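Local coordinates for protein ectoine dioxygenase (Sphingopyxis alaskensis, PDB 4MHR) that catalyses the iron- and 2-oxoglutarate-dependent hydroxylation of L-ectoine to 5-hydroxyectoine, a compatible solute that helps organisms survive osmotic stress, at residues Y54-D59 / P241-L246; L113-R118 / R302-P307; F125-E130 / R166-S171; L170-L175 / L269-V274. All blocks are in the same frame, centred on the assembly; numbering follows the deposited sequence.

Contact 1 of 4, residues Y54-D59 / P241-L246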
# COMPACT_ATOMS: atom_id res chain seq x y z
N TYR A 54 5.35 6.67 7.12
CA TYR A 54 5.38 5.21 7.19
C TYR A 54 5.85 4.79 8.63
O TYR A 54 6.51 5.56 9.28
CB TYR A 54 6.36 4.65 6.13
CG TYR A 54 7.79 4.75 6.54
CD1 TYR A 54 8.49 5.97 6.44
CD2 TYR A 54 8.41 3.69 7.15
CE1 TYR A 54 9.82 6.09 6.85
CE2 TYR A 54 9.75 3.82 7.61
CZ TYR A 54 10.42 5.03 7.46
OH TYR A 54 11.70 5.11 7.92
N ILE A 55 5.45 3.62 9.10
CA ILE A 55 6.03 2.95 10.25
C ILE A 55 6.17 1.46 9.90
O ILE A 55 5.57 0.95 8.95
CB ILE A 55 5.23 3.10 11.56
CG1 ILE A 55 3.83 2.55 11.42
CG2 ILE A 55 5.26 4.56 12.07
CD1 ILE A 55 3.09 2.63 12.71
N VAL A 56 6.98 0.77 10.68
CA VAL A 56 7.23 -0.67 10.52
C VAL A 56 6.77 -1.37 11.81
O VAL A 56 7.19 -0.96 12.90
CB VAL A 56 8.71 -0.93 10.26
CG1 VAL A 56 9.02 -2.43 10.08
CG2 VAL A 56 9.15 -0.13 9.03
N LEU A 57 5.88 -2.37 11.69
CA LEU A 57 5.48 -3.22 12.83
C LEU A 57 6.20 -4.52 12.70
O LEU A 57 6.10 -5.17 11.63
CB LEU A 57 3.98 -3.49 12.76
CG LEU A 57 3.17 -2.23 12.69
CD1 LEU A 57 1.71 -2.56 12.56
CD2 LEU A 57 3.45 -1.42 13.94
N GLU A 58 6.97 -4.90 13.71
CA GLU A 58 7.68 -6.19 13.70
C GLU A 58 7.18 -7.14 14.80
O GLU A 58 6.61 -6.68 15.82
CB GLU A 58 9.16 -5.96 13.95
CG GLU A 58 9.81 -4.92 13.07
CD GLU A 58 11.18 -4.51 13.61
OE1 GLU A 58 11.33 -3.44 14.23
OE2 GLU A 58 12.11 -5.28 13.44
N ASP A 59 7.31 -8.46 14.56
CA ASP A 59 6.96 -9.49 15.54
C ASP A 59 5.55 -9.40 16.01
O ASP A 59 5.29 -9.63 17.16
CB ASP A 59 7.89 -9.41 16.75
CG ASP A 59 9.32 -9.51 16.36
OD1 ASP A 59 9.65 -10.40 15.55
OD2 ASP A 59 10.11 -8.63 16.77
N PRO A 241 9.91 -12.18 7.03
CA PRO A 241 8.53 -12.43 6.74
C PRO A 241 7.63 -12.19 7.97
O PRO A 241 8.00 -12.49 9.12
CB PRO A 241 8.54 -13.91 6.35
CG PRO A 241 9.89 -14.13 5.77
CD PRO A 241 10.77 -13.32 6.63
N GLY A 242 6.46 -11.58 7.74
CA GLY A 242 5.56 -11.23 8.84
C GLY A 242 5.66 -9.77 9.28
O GLY A 242 4.72 -9.23 9.82
N THR A 243 6.77 -9.13 8.95
CA THR A 243 6.95 -7.65 9.11
C THR A 243 5.94 -6.88 8.28
O THR A 243 5.65 -7.26 7.15
CB THR A 243 8.39 -7.19 8.72
OG1 THR A 243 9.36 -7.87 9.51
CG2 THR A 243 8.60 -5.66 8.89
N VAL A 244 5.37 -5.82 8.86
CA VAL A 244 4.36 -5.01 8.17
C VAL A 244 4.85 -3.62 8.01
O VAL A 244 5.32 -3.01 8.99
CB VAL A 244 3.03 -4.98 8.90
CG1 VAL A 244 1.94 -4.34 8.01
CG2 VAL A 244 2.58 -6.38 9.21
N ILE A 245 4.85 -3.15 6.78
CA ILE A 245 5.31 -1.80 6.44
C ILE A 245 4.04 -1.02 6.14
O ILE A 245 3.25 -1.45 5.28
CB ILE A 245 6.28 -1.74 5.24
CG1 ILE A 245 7.54 -2.51 5.58
CG2 ILE A 245 6.66 -0.32 4.99
CD1 ILE A 245 8.40 -2.70 4.37
N LEU A 246 3.76 0.02 6.94
CA LEU A 246 2.49 0.77 6.76
C LEU A 246 2.85 2.13 6.16
O LEU A 246 3.79 2.81 6.65
CB LEU A 246 1.84 1.09 8.06
CG LEU A 246 1.04 0.10 8.83
CD1 LEU A 246 1.99 -0.85 9.52
CD2 LEU A 246 0.18 0.83 9.82
O HOH W 1 8.71 -9.11 12.10

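Contact 2 of 4, residues L113-R118 / R302-P307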
# COMPACT_ATOMS: atom_id res chain seq x y z
N LEU A 113 -6.72 -12.11 7.20
CA LEU A 113 -5.58 -11.21 7.44
C LEU A 113 -6.05 -9.73 7.42
O LEU A 113 -5.80 -8.98 8.36
CB LEU A 113 -4.46 -11.46 6.45
CG LEU A 113 -3.25 -10.53 6.50
CD1 LEU A 113 -2.51 -10.71 7.79
CD2 LEU A 113 -2.35 -10.83 5.35
N ALA A 114 -6.81 -9.35 6.40
CA ALA A 114 -7.17 -8.00 6.22
C ALA A 114 -7.98 -7.51 7.38
O ALA A 114 -7.85 -6.33 7.79
CB ALA A 114 -7.93 -7.81 4.92
N ALA A 115 -8.81 -8.41 7.93
CA ALA A 115 -9.75 -8.06 9.03
C ALA A 115 -9.09 -8.12 10.37
O ALA A 115 -9.68 -7.76 11.39
CB ALA A 115 -11.02 -8.99 9.01
N ASP A 116 -7.89 -8.66 10.44
CA ASP A 116 -7.32 -8.88 11.74
C ASP A 116 -7.07 -7.56 12.51
O ASP A 116 -6.57 -6.56 11.96
CB ASP A 116 -6.02 -9.64 11.58
CG ASP A 116 -5.48 -10.14 12.88
OD1 ASP A 116 -5.79 -11.31 13.19
OD2 ASP A 116 -4.70 -9.40 13.57
N ALA A 117 -7.43 -7.56 13.76
CA ALA A 117 -7.31 -6.40 14.63
C ALA A 117 -5.89 -5.79 14.66
O ALA A 117 -5.74 -4.58 14.75
CB ALA A 117 -7.71 -6.79 16.04
N ARG A 118 -4.87 -6.61 14.55
CA ARG A 118 -3.52 -6.11 14.60
C ARG A 118 -3.26 -5.21 13.39
O ARG A 118 -2.37 -4.40 13.49
CB ARG A 118 -2.48 -7.23 14.63
CG ARG A 118 -2.41 -7.98 15.94
CD ARG A 118 -1.67 -9.31 15.78
NE ARG A 118 -2.53 -10.28 15.14
CZ ARG A 118 -2.26 -11.59 15.05
NH1 ARG A 118 -1.13 -12.11 15.56
NH2 ARG A 118 -3.15 -12.36 14.46
N ARG A 302 -15.40 -5.65 9.16
CA ARG A 302 -15.66 -6.12 10.55
C ARG A 302 -14.35 -6.63 11.06
O ARG A 302 -13.74 -7.38 10.37
CB ARG A 302 -16.67 -7.29 10.52
CG ARG A 302 -17.02 -7.88 11.86
CD ARG A 302 -16.80 -9.38 11.85
NE ARG A 302 -17.66 -10.10 12.80
CZ ARG A 302 -17.44 -10.17 14.10
NH1 ARG A 302 -16.39 -9.56 14.65
NH2 ARG A 302 -18.29 -10.85 14.87
N VAL A 303 -13.91 -6.22 12.25
CA VAL A 303 -12.63 -6.62 12.77
C VAL A 303 -12.65 -7.97 13.47
O VAL A 303 -13.50 -8.21 14.32
CB VAL A 303 -12.09 -5.55 13.75
CG1 VAL A 303 -10.74 -5.94 14.33
CG2 VAL A 303 -12.05 -4.20 13.06
N GLU A 304 -11.65 -8.81 13.22
CA GLU A 304 -11.55 -10.12 13.90
C GLU A 304 -10.40 -10.12 14.86
O GLU A 304 -9.36 -9.58 14.58
CB GLU A 304 -11.33 -11.23 12.90
CG GLU A 304 -12.33 -11.20 11.78
CD GLU A 304 -13.61 -11.91 12.20
OE1 GLU A 304 -13.66 -12.43 13.34
OE2 GLU A 304 -14.54 -11.90 11.40
N ARG A 305 -10.58 -10.75 16.01
CA ARG A 305 -9.56 -10.83 17.03
C ARG A 305 -9.20 -12.32 17.17
O ARG A 305 -9.99 -13.18 16.82
CB ARG A 305 -10.07 -10.17 18.31
CG ARG A 305 -10.28 -8.67 18.14
CD ARG A 305 -11.20 -7.96 19.15
NE ARG A 305 -11.66 -6.66 18.61
CZ ARG A 305 -10.91 -5.56 18.46
NH1 ARG A 305 -9.64 -5.56 18.85
NH2 ARG A 305 -11.42 -4.44 17.94
N GLY A 306 -7.96 -12.62 17.55
CA GLY A 306 -7.47 -13.96 17.71
C GLY A 306 -6.44 -14.38 16.68
O GLY A 306 -6.25 -13.67 15.67
N PRO A 307 -5.81 -15.55 16.89
CA PRO A 307 -4.75 -16.01 16.00
C PRO A 307 -5.33 -16.34 14.65
O PRO A 307 -6.54 -16.56 14.52
CB PRO A 307 -4.19 -17.25 16.70
CG PRO A 307 -4.92 -17.37 18.02
CD PRO A 307 -6.20 -16.61 17.84
O HOH W 2 -6.10 -10.75 16.06

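Contact 3 of 4, residues F125-E130 / R166-S171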
# COMPACT_ATOMS: atom_id res chain seq x y z
N PHE A 125 -7.56 3.61 13.69
CA PHE A 125 -6.94 4.73 14.45
C PHE A 125 -6.34 5.81 13.50
O PHE A 125 -6.64 7.03 13.58
CB PHE A 125 -5.83 4.19 15.37
CG PHE A 125 -5.08 5.30 16.03
CD1 PHE A 125 -5.69 6.02 17.02
CD2 PHE A 125 -3.81 5.68 15.60
CE1 PHE A 125 -5.03 7.15 17.56
CE2 PHE A 125 -3.14 6.72 16.18
CZ PHE A 125 -3.78 7.47 17.13
N LEU A 126 -5.45 5.39 12.64
CA LEU A 126 -4.70 6.32 11.78
C LEU A 126 -5.63 7.10 10.84
O LEU A 126 -5.36 8.30 10.55
CB LEU A 126 -3.62 5.62 10.95
CG LEU A 126 -2.48 5.08 11.79
CD1 LEU A 126 -1.52 4.30 10.90
CD2 LEU A 126 -1.71 6.20 12.47
N LEU A 127 -6.70 6.44 10.41
CA LEU A 127 -7.69 7.06 9.52
C LEU A 127 -8.92 7.72 10.22
O LEU A 127 -9.71 8.45 9.60
CB LEU A 127 -8.09 6.08 8.44
CG LEU A 127 -6.97 5.48 7.61
CD1 LEU A 127 -7.46 4.49 6.56
CD2 LEU A 127 -6.21 6.63 6.98
N GLY A 128 -8.98 7.57 11.53
CA GLY A 128 -10.01 8.17 12.39
C GLY A 128 -11.39 7.80 11.95
O GLY A 128 -12.18 8.65 11.82
N ASP A 129 -11.65 6.55 11.62
CA ASP A 129 -12.92 6.18 10.99
C ASP A 129 -13.01 4.67 10.93
O ASP A 129 -12.03 3.99 11.08
CB ASP A 129 -12.98 6.75 9.55
CG ASP A 129 -14.44 6.92 8.99
OD1 ASP A 129 -15.36 6.54 9.71
OD2 ASP A 129 -14.63 7.41 7.85
N GLU A 130 -14.20 4.14 10.72
CA GLU A 130 -14.33 2.79 10.15
C GLU A 130 -13.69 2.73 8.74
O GLU A 130 -13.63 3.74 7.99
CB GLU A 130 -15.84 2.42 10.07
CG GLU A 130 -16.54 2.38 11.47
CD GLU A 130 -15.80 1.55 12.48
OE1 GLU A 130 -15.21 0.47 12.13
OE2 GLU A 130 -15.71 2.01 13.64
N ARG A 166 -9.84 12.58 -0.87
CA ARG A 166 -9.00 13.13 0.21
C ARG A 166 -7.86 12.14 0.57
O ARG A 166 -7.98 10.95 0.40
CB ARG A 166 -9.81 13.44 1.46
CG ARG A 166 -10.97 14.43 1.31
CD ARG A 166 -10.42 15.81 1.10
NE ARG A 166 -11.40 16.68 1.58
CZ ARG A 166 -11.42 17.30 2.75
NH1 ARG A 166 -10.46 17.25 3.65
NH2 ARG A 166 -12.49 18.02 2.99
N MET A 167 -6.80 12.66 1.19
CA MET A 167 -5.70 11.78 1.65
C MET A 167 -6.08 11.18 2.97
O MET A 167 -5.75 11.74 4.00
CB MET A 167 -4.39 12.56 1.75
CG MET A 167 -3.95 13.09 0.38
SD MET A 167 -2.43 13.97 0.66
CE MET A 167 -2.15 14.62 -0.98
N ARG A 168 -6.83 10.10 2.92
CA ARG A 168 -7.35 9.45 4.12
C ARG A 168 -7.42 7.93 3.90
O ARG A 168 -8.39 7.21 4.22
CB ARG A 168 -8.66 10.10 4.61
CG ARG A 168 -9.15 9.37 5.84
CD ARG A 168 -9.72 9.85 7.14
NE ARG A 168 -10.88 10.56 7.11
CZ ARG A 168 -11.73 10.94 8.12
NH1 ARG A 168 -11.84 10.52 9.37
NH2 ARG A 168 -12.62 11.82 7.76
N ALA A 169 -6.33 7.43 3.31
CA ALA A 169 -6.13 6.02 3.04
C ALA A 169 -4.71 5.64 3.35
O ALA A 169 -3.79 6.48 3.33
CB ALA A 169 -6.46 5.66 1.58
N LEU A 170 -4.51 4.37 3.63
CA LEU A 170 -3.15 3.89 3.81
C LEU A 170 -2.95 2.49 3.30
O LEU A 170 -3.94 1.69 3.14
CB LEU A 170 -2.76 3.94 5.25
CG LEU A 170 -3.53 3.15 6.24
CD1 LEU A 170 -3.05 1.73 6.32
CD2 LEU A 170 -3.22 3.74 7.59
N SER A 171 -1.69 2.18 3.01
CA SER A 171 -1.35 0.82 2.56
C SER A 171 -0.57 0.07 3.60
O SER A 171 0.25 0.66 4.36
CB SER A 171 -0.51 0.90 1.30
OG SER A 171 -1.28 1.63 0.34

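Contact 4 of 4, residues L170-L175 / L269-V274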
# COMPACT_ATOMS: atom_id res chain seq x y z
N LEU A 170 -4.51 4.37 3.63
CA LEU A 170 -3.15 3.89 3.81
C LEU A 170 -2.95 2.49 3.30
O LEU A 170 -3.94 1.69 3.14
CB LEU A 170 -2.76 3.94 5.25
CG LEU A 170 -3.53 3.15 6.24
CD1 LEU A 170 -3.05 1.73 6.32
CD2 LEU A 170 -3.22 3.74 7.59
N SER A 171 -1.69 2.18 3.01
CA SER A 171 -1.35 0.82 2.56
C SER A 171 -0.57 0.07 3.60
O SER A 171 0.25 0.66 4.36
CB SER A 171 -0.51 0.90 1.30
OG SER A 171 -1.28 1.63 0.34
N MET A 172 -0.87 -1.20 3.72
CA MET A 172 -0.00 -2.09 4.48
C MET A 172 0.62 -3.23 3.64
O MET A 172 -0.11 -3.95 2.92
CB MET A 172 -0.77 -2.71 5.59
CG MET A 172 -1.55 -1.75 6.37
SD MET A 172 -1.91 -2.42 7.99
CE MET A 172 -3.10 -1.23 8.47
N SER A 173 1.95 -3.37 3.69
CA SER A 173 2.68 -4.43 3.00
C SER A 173 3.11 -5.45 4.04
O SER A 173 3.89 -5.14 4.93
CB SER A 173 3.87 -3.86 2.21
OG SER A 173 4.54 -4.94 1.55
N VAL A 174 2.51 -6.65 4.03
CA VAL A 174 2.92 -7.73 4.94
C VAL A 174 3.94 -8.59 4.19
O VAL A 174 3.59 -9.22 3.17
CB VAL A 174 1.72 -8.62 5.26
CG1 VAL A 174 2.06 -9.75 6.19
CG2 VAL A 174 0.58 -7.80 5.73
N LEU A 175 5.18 -8.56 4.64
CA LEU A 175 6.27 -9.27 3.94
C LEU A 175 6.14 -10.80 4.11
O LEU A 175 5.88 -11.29 5.19
CB LEU A 175 7.64 -8.84 4.42
CG LEU A 175 7.90 -7.35 4.42
CD1 LEU A 175 9.35 -7.17 4.84
CD2 LEU A 175 7.64 -6.70 3.08
N LEU A 269 -2.37 -4.52 1.33
CA LEU A 269 -3.76 -4.19 1.69
C LEU A 269 -3.94 -2.68 1.75
O LEU A 269 -3.18 -2.04 2.46
CB LEU A 269 -4.08 -4.81 3.03
CG LEU A 269 -3.90 -6.33 3.15
CD1 LEU A 269 -4.05 -6.82 4.58
CD2 LEU A 269 -4.96 -7.02 2.29
N VAL A 270 -4.87 -2.12 0.98
CA VAL A 270 -5.18 -0.72 1.06
C VAL A 270 -6.46 -0.50 1.84
O VAL A 270 -7.56 -0.91 1.42
CB VAL A 270 -5.28 -0.07 -0.34
CG1 VAL A 270 -5.55 1.43 -0.23
CG2 VAL A 270 -4.01 -0.34 -1.16
N TYR A 271 -6.32 0.21 2.96
CA TYR A 271 -7.47 0.59 3.83
C TYR A 271 -7.86 2.00 3.49
O TYR A 271 -7.01 2.91 3.42
CB TYR A 271 -7.07 0.44 5.30
CG TYR A 271 -6.75 -0.93 5.78
CD1 TYR A 271 -7.75 -1.74 6.37
CD2 TYR A 271 -5.49 -1.47 5.64
CE1 TYR A 271 -7.44 -3.04 6.84
CE2 TYR A 271 -5.19 -2.78 6.08
CZ TYR A 271 -6.19 -3.56 6.64
OH TYR A 271 -5.90 -4.81 7.08
N ASN A 272 -9.13 2.24 3.24
CA ASN A 272 -9.67 3.58 3.08
C ASN A 272 -10.75 3.88 4.15
O ASN A 272 -11.45 3.00 4.56
CB ASN A 272 -10.25 3.76 1.68
CG ASN A 272 -10.55 5.25 1.35
OD1 ASN A 272 -9.92 6.19 1.87
ND2 ASN A 272 -11.49 5.47 0.44
N ALA A 273 -10.87 5.13 4.59
CA ALA A 273 -11.94 5.49 5.51
C ALA A 273 -13.27 5.37 4.75
O ALA A 273 -13.38 5.78 3.56
CB ALA A 273 -11.74 6.94 6.02
N VAL A 274 -14.27 4.82 5.40
CA VAL A 274 -15.64 4.75 4.74
C VAL A 274 -16.19 6.12 4.34
O VAL A 274 -16.83 6.20 3.32
CB VAL A 274 -16.68 3.94 5.58
CG1 VAL A 274 -16.24 2.51 5.83
CG2 VAL A 274 -16.92 4.64 6.93

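Contact 1 of 4, residues Y54-D59 / P241-L246
Ile55 and Leu57 pair with Leu246 and Val244 as two antiparallel hydrogen-bonded pairs, the strand axes 4.8 Å apart and running at 163°, with Val56 and Ile245 as the non-hydrogen-bonded pair between them. The straightest of the four backbone bonds is Val244 N to Leu57 O, 2.9 Å with 177° at the hydrogen; Ile55 N to Leu246 O, at the other pair, is the most bent. Leu246 O also lies against Tyr54, taking a short CA-H...O contact from its CA, while the phenol leads away from the strand pair. On one face, Leu57 and Leu246 cross obliquely and meet methyl to methyl, Leu57 CD1 to Leu246 CD1 at 3.5 Å, tighter than ordinary van der Waals contact. Ile55 lies alongside Leu246, pointing the same way, its CG1 4.2 Å from Leu246 CB. Helix 43-52 packs on Ile55 and Leu57 of this face, and helix 117-127 on Val244 and Leu246. On the other face Val56 CG1 presses on Thr243 CG2 at 3.5 Å. Thr243 CG2 stands anti to the backbone N (OG1 chi1 -58°), which sets the methyl toward Val56 and leaves OG1 to bond with Lys240 O and a water. That water, accepting from Asp59 N at 2.9 Å and donating to Thr243 OG1, continues the link beyond the last strand pair. The chemistry is thus a backbone ladder with an aliphatic face turned to the helices, which implies that strand 54-57 is held as the sheet's outermost strand by main-chain bonds and buried aliphatic packing, with little call on charge.

Contact 2 of 4, residues L113-R118 / R302-P307
Ala115 and Ala117 take up the 302-307 segment through two backbone hydrogen bonds that bracket Asp116. Glu304 N donates to Ala115 O at 2.9 Å, from well above the carbonyl plane, and Ala117 N donates to Glu304 O at the same N-O distance, nearly along the C=O axis. Together they make a single bridge between Asp116 and Glu304. Apolar contacts flank it: Val303 CG1 touches Ala117 CB at 3.6 Å and also lies over one face of the Arg305 guanidinium, offset toward its rim. Arg305 reaches back so that NH1 comes to 3.6 Å from Ala117 CB, while its charge is paired with Asp121. On the other flank Ala115 CB meets Glu304 CG. The charged contacts centre on Asp116, whose CG is anti to the backbone N (chi1 -170°). Arg118 grips this carboxylate side-on, NE to OD2 at 2.8 Å and NH2 to OD1 at 3.1 Å; Arg118 NH2 is also paired with Glu65, and NH1 bonds to Ile60 O. OD2 also accepts from Arg118 N, which arrives from the opposite face of the carboxylate plane to NE; OD1 adds a salt bridge to Arg112 and a water that also meets Gly306 N weakly. An alanine at Asp116 would probably leave the start of helix 117-127 without its cap, Arg112 and Arg118 without this shared counter-charge and the water without its carboxylate acceptor. The arrangement is an N-cap at the junction of helices 108-115 and 117-127, with the C-terminal tail bridged across it on the protein surface.

Contact 3 of 4, residues F125-E130 / R166-S171
Arg168 CG stands anti to the backbone N (chi1 179°), and the chain bends at chi2 and again at chi3 (61°), which sets NE; the guanidinium beyond it meets the end of helix 117-127 at Leu127. NH1 is directed at Leu127 O, a bond that stays doubtful because this oxygen lies too close to the arginine chain in the model. Gly128 O lies near the same edge of the guanidinium. Asp129 is placed differently: its OD2 sits over one face of the guanidinium, 4.4 Å from Arg168 NH1, near enough for charge attraction but beyond a salt bridge, and its hydrogen-bond partner is Ser275. Gly128, at positive phi, ends the helix in a Schellman motif. Nearer the strand backbone, Leu127 CD2 packs on Arg168, 3.6 Å from its carbonyl carbon C. Leu170 CD2 then sits between two leucines, 3.8 Å from Leu126 CD1 and 4.1 Å from Leu127 CG; the Leu126 and Leu170 side chains cross at about a right angle. On the opposite side of the strand, Ala169 lies near Trp158, important for ectoine stabilisation. The chemistry implies that leucines join helix to sheet on the inner side, while at the margin a cation meets a helix C-terminus, where its charge would probably be favourable to the carbonyl end of the helix dipole.

Contact 4 of 4, residues L170-L175 / L269-V274
Met172 and Tyr271 are diagonal neighbours on one face of the sheet, and their side chains cross at about a right angle. Met172 CG lies anti to the carbonyl carbon (chi1 -48°), and the chain runs extended beyond it, bringing its methyl to the ring: CE is 3.5 Å from Tyr271 CE2. The sulfur, SD, stands 4.9 Å from the centroid of the Tyr271 ring and 57° off its normal, an oblique Met-aromatic contact. Leu170 meets the same ring at a slant, its CD1 4.1 Å from Tyr271 CD2, so the CD2 side of the phenol is shared by the methionine and the leucine. An alanine at Met172 would remove CG, SD and CE, and would probably leave a gap beside CD2 and CE2 of the ring and lose the Met-aromatic contact. The opposite face is smaller and partly polar: Ser171 OG lies 3.7 Å from Val270 CG2, and both residues touch Trp158, with Ser171 also against the iron ligand Asp154. The strands themselves run antiparallel at 155°. Leu170-Tyr271 and Met172-Leu269 are hydrogen-bonded pairs, with Ser171-Val270 the non-hydrogen-bonded pair between; Met172 N to Leu269 O is nearly straight at 2.8 Å. In the cupin fold the pair lies deep in the main sheet, with strand 244-248 beyond 169-175 and strand 131-141 beyond 264-273. Helix 117-127 backs the Met172 and Tyr271 face through Leu119 and Ala123, the tyrosine hydroxyl reaches Ala114 of helix 108-115, and helix 154-162 lies over the Ser171 and Val270 face.

Contacts 1 and 4 are strand pairs of one antiparallel sheet, joined through strands 244-248 and 169-175, where Ile245 O meets Ser173 N at 2.8 Å; contact 3 sets the end of helix 117-127 on strand 169-175 and shares Leu170 and Ser171 with contact 4. Contact 3 also touches contact 1 through Leu126 CD1 and Leu246 CD2, 4.0 Å apart. Contact 2 stands at the surface, its centre about 13 Å from that of contact 4, and reaches it through Ala114 O and Tyr271 OH at 2.6 Å. Contact 4 borders the active site, the side chain of Val270 being about 3 Å from that of Trp158; in contact 1 the Tyr54 side chain is about 8 Å from that of the iron ligand His253.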